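Local coordinates for protein putative tetR family transcription regulator (Shewanella loihica, PDB 3PPB) that probably binds DNA through an N-terminal helix-turn-helix domain and regulates transcription, as other TetR-family proteins do, at residues L19-S24 with H28-A33. Residues are numbered along the deposited sequence; the frame is centred on the assembly and turned at random.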
loop_
_atom_site.group_PDB
_atom_site.type_symbol
_atom_site.label_atom_id
_atom_site.label_comp_id
_atom_site.label_asym_id
_atom_site.label_seq_id
_atom_site.Cartn_x
_atom_site.Cartn_y
_atom_site.Cartn_z
ATOM N N LEU A 19 11.473 -13.910 -7.678
ATOM C CA LEU A 19 11.346 -12.908 -6.615
ATOM C C LEU A 19 12.176 -11.676 -6.959
ATOM O O LEU A 19 11.649 -10.565 -6.936
ATOM C CB LEU A 19 11.759 -13.488 -5.244
ATOM C CG LEU A 19 11.824 -12.493 -4.066
ATOM C CD1 LEU A 19 10.428 -12.134 -3.551
ATOM C CD2 LEU A 19 12.661 -13.050 -2.936
ATOM N N GLN A 20 13.459 -11.881 -7.315
ATOM C CA GLN A 20 14.360 -10.804 -7.713
ATOM C C GLN A 20 13.797 -10.011 -8.906
ATOM O O GLN A 20 13.732 -8.783 -8.853
ATOM C CB GLN A 20 15.752 -11.362 -8.067
ATOM C CG GLN A 20 16.540 -11.895 -6.881
ATOM N N LEU A 21 13.376 -10.711 -9.963
ATOM C CA LEU A 21 12.911 -10.059 -11.188
ATOM C C LEU A 21 11.556 -9.381 -11.044
ATOM O O LEU A 21 11.394 -8.285 -11.579
ATOM C CB LEU A 21 12.889 -11.044 -12.363
ATOM C CG LEU A 21 14.257 -11.538 -12.844
ATOM C CD1 LEU A 21 14.111 -12.740 -13.728
ATOM C CD2 LEU A 21 15.030 -10.433 -13.587
ATOM N N PHE A 22 10.592 -10.001 -10.326
ATOM C CA PHE A 22 9.273 -9.392 -10.111
ATOM C C PHE A 22 9.401 -8.096 -9.305
ATOM O O PHE A 22 8.554 -7.218 -9.429
ATOM C CB PHE A 22 8.296 -10.360 -9.415
ATOM C CG PHE A 22 7.815 -11.538 -10.232
ATOM C CD1 PHE A 22 7.939 -11.542 -11.619
ATOM C CD2 PHE A 22 7.212 -12.628 -9.619
ATOM C CE1 PHE A 22 7.476 -12.620 -12.373
ATOM C CE2 PHE A 22 6.746 -13.705 -10.370
ATOM C CZ PHE A 22 6.894 -13.703 -11.746
ATOM N N VAL A 23 10.471 -7.957 -8.520
ATOM C CA VAL A 23 10.684 -6.735 -7.750
ATOM C C VAL A 23 11.405 -5.679 -8.621
ATOM O O VAL A 23 10.969 -4.532 -8.652
ATOM C CB VAL A 23 11.455 -7.031 -6.439
ATOM C CG1 VAL A 23 12.122 -5.774 -5.875
ATOM C CG2 VAL A 23 10.540 -7.679 -5.414
ATOM N N SER A 24 12.509 -6.054 -9.299
ATOM C CA SER A 24 13.288 -5.084 -10.077
ATOM C C SER A 24 12.655 -4.711 -11.417
ATOM O O SER A 24 12.868 -3.590 -11.871
ATOM C CB SER A 24 14.710 -5.584 -10.300
ATOM O OG SER A 24 14.713 -6.899 -10.830
ATOM N N HIS A 28 4.633 -8.056 -15.293
ATOM C CA HIS A 28 4.432 -8.004 -16.743
ATOM C C HIS A 28 5.693 -7.555 -17.484
ATOM O O HIS A 28 5.794 -7.786 -18.692
ATOM C CB HIS A 28 3.264 -7.090 -17.106
ATOM C CG HIS A 28 1.948 -7.500 -16.525
ATOM N ND1 HIS A 28 1.296 -8.649 -16.946
ATOM C CD2 HIS A 28 1.179 -6.871 -15.610
ATOM C CE1 HIS A 28 0.170 -8.691 -16.255
ATOM N NE2 HIS A 28 0.060 -7.645 -15.435
ATOM N N GLY A 29 6.636 -6.938 -16.762
ATOM C CA GLY A 29 7.922 -6.513 -17.309
ATOM C C GLY A 29 8.937 -7.645 -17.357
ATOM O O GLY A 29 10.018 -7.498 -17.939
ATOM N N THR A 30 8.590 -8.788 -16.748
ATOM C CA THR A 30 9.446 -9.972 -16.677
ATOM C C THR A 30 8.881 -11.112 -17.518
ATOM O O THR A 30 7.733 -11.498 -17.327
ATOM C CB THR A 30 9.589 -10.413 -15.210
ATOM O OG1 THR A 30 10.201 -9.362 -14.474
ATOM C CG2 THR A 30 10.396 -11.696 -15.044
ATOM N N SER A 31 9.700 -11.681 -18.407
ATOM C CA SER A 31 9.265 -12.820 -19.193
ATOM C C SER A 31 9.710 -14.115 -18.505
ATOM O O SER A 31 10.722 -14.116 -17.792
ATOM C CB SER A 31 9.820 -12.738 -20.619
ATOM O OG SER A 31 11.164 -13.187 -20.696
ATOM N N THR A 32 8.987 -15.223 -18.765
ATOM C CA THR A 32 9.318 -16.563 -18.266
ATOM C C THR A 32 10.694 -17.010 -18.796
ATOM O O THR A 32 11.394 -17.745 -18.090
ATOM C CB THR A 32 8.228 -17.567 -18.645
ATOM O OG1 THR A 32 7.775 -17.269 -19.949
ATOM C CG2 THR A 32 7.037 -17.534 -17.702
ATOM N N ALA A 33 11.085 -16.554 -20.024
ATOM C CA ALA A 33 12.388 -16.865 -20.652
ATOM C C ALA A 33 13.516 -16.275 -19.812
ATOM O O ALA A 33 14.471 -16.984 -19.483
ATOM C CB ALA A 33 12.450 -16.331 -22.084
#
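Thr30 lays its methyl group, CG2, between the side chains of Leu21 and Phe22 on the last turns of helix 10-24. The closest carbon pair is Leu21 CB with Thr30 CG2, at 3.7 Å. Leu21 CD1 also comes near the same methyl, at 4.1 Å. On its other flank the threonine meets ring atoms CD1 and CE1 of Phe22. Phe22 CE1 is 4.1 Å from Thr30 CG2, and Phe22 CD1 is 4.1 Å from Thr30 CB. The methyl approaches the ring obliquely. Both helix side chains run roughly at right angles to the threonine.

The first torsion of Thr30 sorts its two branches. OG1 stays beside the backbone N (chi1 -61°), which puts CG2 anti to that N, where it reaches Leu21 and Phe22. The hydroxyl lies 3.3 Å from Leu21 O, but its hydrogen bond is to Gly26 O in the turn that follows the helix. The one side chain therefore packs on the helix and ties back to the turn. A valine in its place has no hydroxyl, and the link from this position to Gly26 O would probably be lost, leaving the turn less firmly held to the residue before the N-cap.

Leu21 and Phe22 also reach Ile35 of helix 32-39, which Thr30 touches as well. Phe22 packs further on Leu57 and Leu60 of helix 53-74. At the helix end, Ser24 OG donates to Gln20 O over 2.9 Å from above the carbonyl plane, and Ser24 N bonds to the same oxygen. Ser31, at the N-cap of helix 32-39, follows Thr30 directly. The contact thus packs the connection into the predicted helix-turn-helix against the preceding helix, an arrangement characteristic of the three-helix DNA-binding domain of TetR-family regulators.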